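Local coordinates for transcription antitermination protein NusB (Thermotoga maritima, PDB 1TZW) that probably takes part in transcription antitermination and binds the boxA sequence of ribosomal RNA operons, existing in an equilibrium that prefers the monomer over the homodimer, at residues F13-Q18 against E32-E37; N83-A88 against K121-I126; I98-T103 against K137-L142. All coordinates share one frame; numbering follows the deposited sequence.

Contact 1. Residues F13-Q18 against E32-E37; sequences FKALFQ and EEILDE
Ile-34 drives its CD1 methyl against the turn of helix 5-19 formed by Lys-14, Ala-15 and Gln-18, and this one methyl carries most of the packing. Its closest approach is to backbone, 3.4 Å from Ile-34 CD1 to Ala-15 N. On one flank the methyl meets Lys-14 CB at 3.8 Å, and on another Ala-15 CB at 3.9 Å. The reach follows from the torsions of the isoleucine: CG1 lies anti to the carbonyl carbon (chi1 -66°) and the chain continues outward (chi2 160°), which carries CD1, the end of the longer branch, toward helix 5-19. Lys-14 contributes just the root of its chain, since the extended remainder leads away from the contact.

The pairing joins helix 5-19 to the last turn of helix 27-34 within the all-helical NusB fold; helical geometry ends immediately afterwards, at Leu-35. Ala-15 is the buried member, its methyl also touching Leu-27 and Leu-31 of helix 27-34 and Ile-51 of helix 41-56.

Gln-18 comes from the direction opposite to Ile-34 and sets its amide beside the isoleucine's end, with Gln-18 OE1 3.8 Å from Ile-34 CD1. Beyond it, toward solvent, the fit is looser and turns polar: Glu-33 is exposed, and its OE1 stays 4.3 Å from Gln-18 NE2. A water spans that distance, accepting from Gln-18 NE2 at 2.7 Å and donating to Glu-33 OE1 at 2.8 Å. The other carboxylate oxygen, Glu-33 OE2, forms a salt bridge with Arg-22. A leucine in place of Gln-18 would probably leave the bridging water without the amide N-H it accepts from, and so break the link from this turn to Glu-33.

Contact 2. Residues N83-A88 against K121-I126; sequences NVLRLA and KFVNGI
Leu-85 places its two methyls among three side chains of helix 119-134. CD2 does most of the work, lying 4.0 Å from Ile-126 CG2 and 4.1 Å from Val-123 CB, while CD1 approaches Phe-122 CE2 at 4.1 Å. The leucine crosses both the phenylalanine and Ile-126 at about a right angle. Its CB bond does not aim at helix 119-134, but the first torsion, with CG anti to the carbonyl carbon (chi1 -71°), swings the two methyls onto it. Beside it, Val-84 CG1 meets Val-123 CG1 at 4.3 Å. No hydrogen bond crosses between the segments, and the contact is apolar throughout.

The local axes of helices 79-94 and 119-134 run in roughly the same direction, crossing at -33° with a closest approach of 10.4 Å. In this helical bundle of the NusB family, side chains of both helices meet in the space between the axes.

A second shell surrounds the group. Leu-77 touches both Leu-85 and Phe-122, and Leu-69 packs on Phe-122 and Ile-126. Helix 100-114 adds Ile-110 against Val-84 and Ala-111 against Val-123.

Contact 3. Residues I98-T103 against K137-L142; sequences IPIEVT and KEKFEL. With CA (calcium ion), chain B.
The C-terminal tail of NusB, beyond helix 119-134, folds back over the start of helix 100-114, where Pro-99 occupies the N-cap position. Ile-100, Lys-139, Phe-140 and Leu-142 supply the main side-chain contacts. Ile-100 CD1 sits over one face of the Phe-140 ring in a CH-pi contact, 3.9 Å from the ring centroid and 24° off the normal, displaced toward the rim near Phe-140 CE2. Farther back along the same side chain, Ile-100 CG1 rests on the aliphatic part of the lysine, 3.7 Å from Lys-139 CG. Leu-142 brings CD1 to the Ile-98/Pro-99 peptide, 3.7 Å from Pro-99 N.

Lys-139 runs past the carbonyl of Ile-98, with its CE 3.3 Å from Ile-98 O. Its chain bends at chi3 (-80°), which turns the ammonium inward to hydrogen-bond with the backbone oxygens of Leu-92 and Glu-95. A water completes this arrangement: it accepts from Lys-139 NZ at 2.8 Å and donates to both Ile-98 O and Thr-103 OG1. Another water bridges the backbones, accepting from Ile-100 N and donating to Lys-139 O.

At the end of the chain, both oxygens of the Leu-142 carboxylate bind a calcium ion, unequally: Leu-142 OXT lies 2.5 Å from the metal and Leu-142 O 2.8 Å. Three waters also coordinate the ion.

No direct hydrogen bond joins the segments, so their polar linkage here is through water while carbon packing makes the direct contact. The two carbonyls and the water that accept from the ammonium are consistent with a buried positive charge stabilised by neutral oxygens, and calcium probably offsets part of the terminal carboxylate's negative charge.

In the fold
Helix 79-94 connects the three sites. Contacts 1 and 2 have centres about 20 Å apart, on opposite sides of the chain's centre, yet they touch where helix 5-19 meets helix 79-94: Phe-13 CE1 is 3.7 Å from Val-84 CG2 and 4.1 Å from Asn-83 CB. Contact 3 lies about 16 Å from contact 2, centre to centre, and meets it through Ala-88 O and Thr-103 CG2, 3.5 Å apart. Contacts 1 and 3 do not touch, their nearest atoms being about 11 Å apart. In sequence, contact 1 closes before the others open, whereas the segments of contacts 2 and 3 alternate. The calcium ion belongs to contact 3.

Contact 1. Residues F13-Q18 against E32-E37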
loop_
_atom_site.group_PDB
_atom_site.type_symbol
_atom_site.label_atom_id
_atom_site.label_comp_id
_atom_site.label_asym_id
_atom_site.label_seq_id
_atom_site.Cartn_x
_atom_site.Cartn_y
_atom_site.Cartn_z
ATOM N N PHE A 13 3.992 -4.872 1.397
ATOM C CA PHE A 13 4.908 -3.860 0.895
ATOM C C PHE A 13 6.174 -4.490 0.318
ATOM O O PHE A 13 6.648 -4.078 -0.745
ATOM C CB PHE A 13 5.295 -2.872 1.998
ATOM C CG PHE A 13 6.316 -1.875 1.561
ATOM C CD1 PHE A 13 5.969 -0.849 0.690
ATOM C CD2 PHE A 13 7.645 -1.987 1.972
ATOM C CE1 PHE A 13 6.930 0.050 0.232
ATOM C CE2 PHE A 13 8.615 -1.092 1.518
ATOM C CZ PHE A 13 8.258 -0.075 0.648
ATOM N N LYS A 14 6.724 -5.479 1.016
ATOM C CA LYS A 14 7.934 -6.144 0.544
ATOM C C LYS A 14 7.712 -6.779 -0.823
ATOM O O LYS A 14 8.588 -6.736 -1.683
ATOM C CB LYS A 14 8.375 -7.213 1.548
ATOM C CG LYS A 14 8.802 -6.640 2.879
ATOM C CD LYS A 14 9.086 -7.741 3.881
ATOM C CE LYS A 14 9.422 -7.154 5.241
ATOM N NZ LYS A 14 9.465 -8.207 6.287
ATOM N N ALA A 15 6.537 -7.366 -1.033
ATOM C CA ALA A 15 6.268 -7.983 -2.323
ATOM C C ALA A 15 6.227 -6.909 -3.416
ATOM O O ALA A 15 6.786 -7.098 -4.501
ATOM C CB ALA A 15 4.950 -8.776 -2.272
ATOM N N LEU A 16 5.571 -5.784 -3.127
ATOM C CA LEU A 16 5.483 -4.670 -4.078
ATOM C C LEU A 16 6.886 -4.161 -4.425
ATOM O O LEU A 16 7.215 -3.916 -5.593
ATOM C CB LEU A 16 4.684 -3.513 -3.457
ATOM C CG LEU A 16 3.243 -3.154 -3.859
ATOM C CD1 LEU A 16 2.563 -4.245 -4.650
ATOM C CD2 LEU A 16 2.477 -2.813 -2.598
ATOM N N PHE A 17 7.693 -3.987 -3.381
ATOM C CA PHE A 17 9.064 -3.506 -3.519
ATOM C C PHE A 17 9.899 -4.458 -4.377
ATOM O O PHE A 17 10.520 -4.040 -5.353
ATOM C CB PHE A 17 9.686 -3.361 -2.118
ATOM C CG PHE A 17 11.094 -2.812 -2.117
ATOM C CD1 PHE A 17 12.175 -3.625 -2.426
ATOM C CD2 PHE A 17 11.330 -1.479 -1.804
ATOM C CE1 PHE A 17 13.478 -3.120 -2.425
ATOM C CE2 PHE A 17 12.625 -0.960 -1.799
ATOM C CZ PHE A 17 13.702 -1.785 -2.110
ATOM N N GLN A 18 9.901 -5.740 -4.022
ATOM C CA GLN A 18 10.696 -6.720 -4.761
ATOM C C GLN A 18 10.260 -6.848 -6.223
ATOM O O GLN A 18 11.089 -7.034 -7.115
ATOM C CB GLN A 18 10.654 -8.081 -4.037
ATOM C CG GLN A 18 11.255 -8.006 -2.617
ATOM C CD GLN A 18 11.274 -9.328 -1.852
ATOM O OE1 GLN A 18 11.341 -9.340 -0.620
ATOM N NE2 GLN A 18 11.233 -10.430 -2.569
ATOM N N GLU A 32 4.214 -15.063 -2.099
ATOM C CA GLU A 32 4.314 -16.387 -1.477
ATOM C C GLU A 32 5.731 -16.713 -1.024
ATOM O O GLU A 32 5.925 -17.483 -0.078
ATOM C CB GLU A 32 3.777 -17.480 -2.414
ATOM C CG GLU A 32 2.276 -17.406 -2.702
ATOM C CD GLU A 32 1.400 -17.347 -1.445
ATOM O OE1 GLU A 32 1.831 -17.805 -0.362
ATOM O OE2 GLU A 32 0.260 -16.850 -1.552
ATOM N N GLU A 33 6.732 -16.135 -1.684
ATOM C CA GLU A 33 8.119 -16.386 -1.276
ATOM C C GLU A 33 8.341 -15.778 0.107
ATOM O O GLU A 33 9.054 -16.338 0.961
ATOM C CB GLU A 33 9.105 -15.726 -2.252
ATOM C CG GLU A 33 9.029 -16.220 -3.690
ATOM C CD GLU A 33 9.936 -15.415 -4.635
ATOM O OE1 GLU A 33 10.474 -14.360 -4.217
ATOM O OE2 GLU A 33 10.094 -15.846 -5.800
ATOM N N ILE A 34 7.727 -14.618 0.317
ATOM C CA ILE A 34 7.829 -13.877 1.563
ATOM C C ILE A 34 7.019 -14.518 2.679
ATOM O O ILE A 34 7.498 -14.643 3.815
ATOM C CB ILE A 34 7.359 -12.423 1.351
ATOM C CG1 ILE A 34 8.334 -11.715 0.410
ATOM C CG2 ILE A 34 7.346 -11.673 2.666
ATOM C CD1 ILE A 34 7.765 -10.483 -0.258
ATOM N N LEU A 35 5.791 -14.922 2.371
ATOM C CA LEU A 35 4.954 -15.544 3.391
ATOM C C LEU A 35 5.476 -16.919 3.794
ATOM O O LEU A 35 5.883 -17.712 2.948
ATOM C CB LEU A 35 3.513 -15.690 2.898
ATOM C CG LEU A 35 2.755 -14.389 2.603
ATOM C CD1 LEU A 35 1.375 -14.717 2.099
ATOM C CD2 LEU A 35 2.649 -13.563 3.875
ATOM N N ASP A 36 5.465 -17.183 5.097
ATOM C CA ASP A 36 5.870 -18.474 5.626
ATOM C C ASP A 36 5.014 -18.752 6.858
ATOM O O ASP A 36 4.092 -17.979 7.169
ATOM C CB ASP A 36 7.358 -18.511 5.982
ATOM C CG ASP A 36 7.760 -17.432 6.957
ATOM O OD1 ASP A 36 6.912 -16.997 7.760
ATOM O OD2 ASP A 36 8.946 -17.025 6.922
ATOM N N GLU A 37 5.300 -19.844 7.562
ATOM C CA GLU A 37 4.500 -20.188 8.724
ATOM C C GLU A 37 4.706 -19.325 9.957
ATOM O O GLU A 37 4.073 -19.569 10.982
ATOM C CB GLU A 37 4.681 -21.671 9.070
ATOM C CG GLU A 37 4.177 -22.596 7.973
ATOM C CD GLU A 37 2.692 -22.418 7.736
ATOM O OE1 GLU A 37 1.899 -22.818 8.612
ATOM O OE2 GLU A 37 2.324 -21.862 6.687
HETATM O O HOH W 1 11.348 -13.038 -1.862
#

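Contact 2. Residues N83-A88 against K121-I126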
loop_
_atom_site.group_PDB
_atom_site.type_symbol
_atom_site.label_atom_id
_atom_site.label_comp_id
_atom_site.label_asym_id
_atom_site.label_seq_id
_atom_site.Cartn_x
_atom_site.Cartn_y
_atom_site.Cartn_z
ATOM N N ASN A 83 5.291 2.649 -4.081
ATOM C CA ASN A 83 4.578 1.510 -3.533
ATOM C C ASN A 83 3.879 1.733 -2.219
ATOM O O ASN A 83 2.892 1.058 -1.932
ATOM C CB ASN A 83 5.490 0.296 -3.549
ATOM C CG ASN A 83 5.793 -0.122 -4.974
ATOM O OD1 ASN A 83 6.890 0.131 -5.504
ATOM N ND2 ASN A 83 4.802 -0.710 -5.625
ATOM N N VAL A 84 4.363 2.673 -1.411
ATOM C CA VAL A 84 3.635 3.001 -0.186
ATOM C C VAL A 84 2.326 3.658 -0.633
ATOM O O VAL A 84 1.266 3.392 -0.061
ATOM C CB VAL A 84 4.406 3.991 0.701
ATOM C CG1 VAL A 84 3.483 4.538 1.796
ATOM C CG2 VAL A 84 5.598 3.285 1.315
ATOM N N LEU A 85 2.389 4.512 -1.658
ATOM C CA LEU A 85 1.170 5.152 -2.147
ATOM C C LEU A 85 0.182 4.123 -2.708
ATOM O O LEU A 85 -1.026 4.205 -2.460
ATOM C CB LEU A 85 1.496 6.204 -3.213
ATOM C CG LEU A 85 2.177 7.463 -2.667
ATOM C CD1 LEU A 85 2.430 8.405 -3.832
ATOM C CD2 LEU A 85 1.294 8.142 -1.597
ATOM N N ARG A 86 0.690 3.146 -3.461
ATOM C CA ARG A 86 -0.173 2.115 -4.031
ATOM C C ARG A 86 -0.841 1.308 -2.935
ATOM O O ARG A 86 -2.043 1.067 -2.969
ATOM C CB ARG A 86 0.640 1.154 -4.912
ATOM C CG ARG A 86 1.023 1.708 -6.260
ATOM C CD ARG A 86 2.000 0.769 -6.919
ATOM N NE ARG A 86 2.160 1.054 -8.335
ATOM C CZ ARG A 86 3.152 0.593 -9.084
ATOM N NH1 ARG A 86 3.194 0.889 -10.379
ATOM N NH2 ARG A 86 4.121 -0.131 -8.532
ATOM N N LEU A 87 -0.052 0.892 -1.952
ATOM C CA LEU A 87 -0.574 0.095 -0.851
ATOM C C LEU A 87 -1.627 0.860 -0.048
ATOM O O LEU A 87 -2.717 0.342 0.224
ATOM C CB LEU A 87 0.581 -0.334 0.063
ATOM C CG LEU A 87 0.296 -1.278 1.236
ATOM C CD1 LEU A 87 -0.512 -0.579 2.314
ATOM C CD2 LEU A 87 -0.430 -2.505 0.729
ATOM N N ALA A 88 -1.304 2.095 0.328
ATOM C CA ALA A 88 -2.227 2.905 1.121
ATOM C C ALA A 88 -3.500 3.249 0.365
ATOM O O ALA A 88 -4.585 3.280 0.952
ATOM C CB ALA A 88 -1.538 4.179 1.610
ATOM N N LYS A 121 6.653 12.953 4.827
ATOM C CA LYS A 121 5.873 14.164 4.589
ATOM C C LYS A 121 5.215 14.112 3.222
ATOM O O LYS A 121 4.058 14.501 3.069
ATOM C CB LYS A 121 6.773 15.402 4.657
ATOM C CE LYS A 121 9.910 16.251 6.628
ATOM N NZ LYS A 121 9.489 15.803 7.985
ATOM N N PHE A 122 5.961 13.638 2.226
ATOM C CA PHE A 122 5.434 13.552 0.878
ATOM C C PHE A 122 4.196 12.654 0.827
ATOM O O PHE A 122 3.137 13.080 0.370
ATOM C CB PHE A 122 6.506 13.025 -0.075
ATOM C CG PHE A 122 5.982 12.697 -1.445
ATOM C CD1 PHE A 122 5.371 13.670 -2.220
ATOM C CD2 PHE A 122 6.061 11.397 -1.935
ATOM C CE1 PHE A 122 4.835 13.354 -3.471
ATOM C CE2 PHE A 122 5.530 11.075 -3.179
ATOM C CZ PHE A 122 4.917 12.058 -3.948
ATOM N N VAL A 123 4.322 11.415 1.306
ATOM C CA VAL A 123 3.175 10.501 1.273
ATOM C C VAL A 123 2.023 10.975 2.164
ATOM O O VAL A 123 0.866 10.761 1.828
ATOM C CB VAL A 123 3.564 9.045 1.659
ATOM C CG1 VAL A 123 4.657 8.525 0.732
ATOM C CG2 VAL A 123 4.011 8.979 3.098
ATOM N N ASN A 124 2.314 11.623 3.289
ATOM C CA ASN A 124 1.227 12.102 4.143
ATOM C C ASN A 124 0.390 13.112 3.348
ATOM O O ASN A 124 -0.843 13.073 3.362
ATOM C CB ASN A 124 1.791 12.781 5.391
ATOM C CG ASN A 124 0.750 12.961 6.489
ATOM O OD1 ASN A 124 -0.455 12.902 6.249
ATOM N ND2 ASN A 124 1.223 13.200 7.708
ATOM N N GLY A 125 1.075 14.005 2.636
ATOM C CA GLY A 125 0.370 15.005 1.855
ATOM C C GLY A 125 -0.496 14.417 0.759
ATOM O O GLY A 125 -1.661 14.772 0.619
ATOM N N ILE A 126 0.069 13.507 -0.022
ATOM C CA ILE A 126 -0.672 12.895 -1.114
ATOM C C ILE A 126 -1.843 12.053 -0.591
ATOM O O ILE A 126 -2.957 12.159 -1.095
ATOM C CB ILE A 126 0.255 12.012 -1.980
ATOM C CG1 ILE A 126 1.371 12.861 -2.602
ATOM C CG2 ILE A 126 -0.545 11.335 -3.076
ATOM C CD1 ILE A 126 0.851 14.012 -3.468
#

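Contact 3. Residues I98-T103 against K137-L142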
loop_
_atom_site.group_PDB
_atom_site.type_symbol
_atom_site.label_atom_id
_atom_site.label_comp_id
_atom_site.label_asym_id
_atom_site.label_seq_id
_atom_site.Cartn_x
_atom_site.Cartn_y
_atom_site.Cartn_z
ATOM N N ILE A 98 -11.234 0.141 8.360
ATOM C CA ILE A 98 -9.985 0.727 8.841
ATOM C C ILE A 98 -10.087 2.254 8.750
ATOM O O ILE A 98 -10.275 2.802 7.671
ATOM C CB ILE A 98 -8.770 0.279 8.003
ATOM C CG1 ILE A 98 -8.673 -1.249 7.983
ATOM C CG2 ILE A 98 -7.484 0.898 8.573
ATOM C CD1 ILE A 98 -7.453 -1.769 7.253
ATOM N N PRO A 99 -9.969 2.961 9.889
ATOM C CA PRO A 99 -10.058 4.428 9.826
ATOM C C PRO A 99 -8.996 5.017 8.908
ATOM O O PRO A 99 -7.878 4.521 8.821
ATOM C CB PRO A 99 -9.872 4.868 11.285
ATOM C CG PRO A 99 -9.309 3.676 11.981
ATOM C CD PRO A 99 -9.874 2.487 11.278
ATOM N N ILE A 100 -9.354 6.085 8.214
ATOM C CA ILE A 100 -8.434 6.742 7.316
ATOM C C ILE A 100 -7.088 7.066 7.978
ATOM O O ILE A 100 -6.028 6.803 7.399
ATOM C CB ILE A 100 -9.080 8.039 6.791
ATOM C CG1 ILE A 100 -10.210 7.668 5.830
ATOM C CG2 ILE A 100 -8.033 8.962 6.162
ATOM C CD1 ILE A 100 -11.133 8.852 5.512
ATOM N N GLU A 101 -7.114 7.611 9.195
ATOM C CA GLU A 101 -5.868 7.996 9.852
ATOM C C GLU A 101 -4.970 6.815 10.183
ATOM O O GLU A 101 -3.754 6.969 10.283
ATOM C CB GLU A 101 -6.150 8.834 11.105
ATOM C CG GLU A 101 -6.507 8.049 12.342
ATOM C CD GLU A 101 -7.475 8.797 13.241
ATOM O OE1 GLU A 101 -7.251 10.009 13.461
ATOM O OE2 GLU A 101 -8.445 8.162 13.711
ATOM N N VAL A 102 -5.563 5.641 10.370
ATOM C CA VAL A 102 -4.757 4.461 10.649
ATOM C C VAL A 102 -4.010 4.106 9.368
ATOM O O VAL A 102 -2.801 3.854 9.374
ATOM C CB VAL A 102 -5.649 3.272 11.093
ATOM C CG1 VAL A 102 -4.846 1.990 11.113
ATOM C CG2 VAL A 102 -6.213 3.544 12.480
ATOM N N THR A 103 -4.725 4.096 8.249
ATOM C CA THR A 103 -4.073 3.774 6.987
ATOM C C THR A 103 -2.958 4.758 6.647
ATOM O O THR A 103 -1.862 4.355 6.265
ATOM C CB THR A 103 -5.101 3.763 5.831
ATOM O OG1 THR A 103 -6.013 2.683 6.037
ATOM C CG2 THR A 103 -4.409 3.615 4.480
ATOM N N LYS A 137 -17.761 6.988 1.673
ATOM C CA LYS A 137 -18.437 7.805 2.667
ATOM C C LYS A 137 -18.567 7.143 4.027
ATOM O O LYS A 137 -18.436 7.808 5.050
ATOM C CB LYS A 137 -19.811 8.223 2.139
ATOM C CG LYS A 137 -19.697 9.247 1.015
ATOM C CD LYS A 137 -21.051 9.680 0.473
ATOM C CE LYS A 137 -20.890 10.836 -0.506
ATOM N NZ LYS A 137 -22.196 11.405 -0.938
ATOM N N GLU A 138 -18.798 5.836 4.043
ATOM C CA GLU A 138 -18.943 5.115 5.310
ATOM C C GLU A 138 -17.674 5.158 6.155
ATOM O O GLU A 138 -17.737 5.127 7.383
ATOM C CB GLU A 138 -19.326 3.652 5.060
ATOM C CG GLU A 138 -20.496 3.483 4.095
ATOM C CD GLU A 138 -20.041 3.424 2.649
ATOM O OE1 GLU A 138 -19.747 2.311 2.173
ATOM O OE2 GLU A 138 -19.957 4.481 1.989
ATOM N N LYS A 139 -16.518 5.242 5.505
ATOM C CA LYS A 139 -15.261 5.269 6.240
ATOM C C LYS A 139 -15.157 6.521 7.119
ATOM O O LYS A 139 -14.529 6.496 8.172
ATOM C CB LYS A 139 -14.087 5.170 5.248
ATOM C CG LYS A 139 -12.739 4.957 5.889
ATOM C CD LYS A 139 -11.727 4.342 4.912
ATOM C CE LYS A 139 -11.923 2.837 4.766
ATOM N NZ LYS A 139 -10.731 2.195 4.107
ATOM N N PHE A 140 -15.782 7.618 6.694
ATOM C CA PHE A 140 -15.753 8.848 7.477
ATOM C C PHE A 140 -16.638 8.759 8.716
ATOM O O PHE A 140 -16.537 9.591 9.615
ATOM C CB PHE A 140 -16.210 10.041 6.635
ATOM C CG PHE A 140 -15.287 10.368 5.510
ATOM C CD1 PHE A 140 -15.466 9.795 4.252
ATOM C CD2 PHE A 140 -14.209 11.219 5.712
ATOM C CE1 PHE A 140 -14.579 10.069 3.201
ATOM C CE2 PHE A 140 -13.313 11.498 4.669
ATOM C CZ PHE A 140 -13.500 10.923 3.418
ATOM N N GLU A 141 -17.508 7.758 8.756
ATOM C CA GLU A 141 -18.402 7.586 9.893
ATOM C C GLU A 141 -17.849 6.607 10.916
ATOM O O GLU A 141 -18.525 6.299 11.896
ATOM C CB GLU A 141 -19.785 7.087 9.441
ATOM C CG GLU A 141 -20.509 7.988 8.446
ATOM C CD GLU A 141 -20.470 9.449 8.846
ATOM O OE1 GLU A 141 -19.476 10.123 8.514
ATOM O OE2 GLU A 141 -21.426 9.920 9.503
ATOM N N LEU A 142 -16.635 6.105 10.701
ATOM C CA LEU A 142 -16.059 5.152 11.658
ATOM C C LEU A 142 -15.712 5.781 12.999
ATOM O O LEU A 142 -15.386 6.991 13.030
ATOM C CB LEU A 142 -14.799 4.506 11.074
ATOM C CG LEU A 142 -14.984 3.520 9.922
ATOM C CD1 LEU A 142 -13.607 3.087 9.430
ATOM C CD2 LEU A 142 -15.796 2.304 10.394
ATOM O OXT LEU A 142 -15.744 5.033 13.998
HETATM CA CA CA B . -14.839 6.521 15.723
HETATM O O HOH W 2 -8.637 3.321 5.540
HETATM O O HOH W 3 -11.968 7.169 9.005
HETATM O O HOH W 4 -14.041 8.649 15.009
HETATM O O HOH W 5 -17.139 6.847 16.549
HETATM O O HOH W 6 -12.601 6.006 14.923
#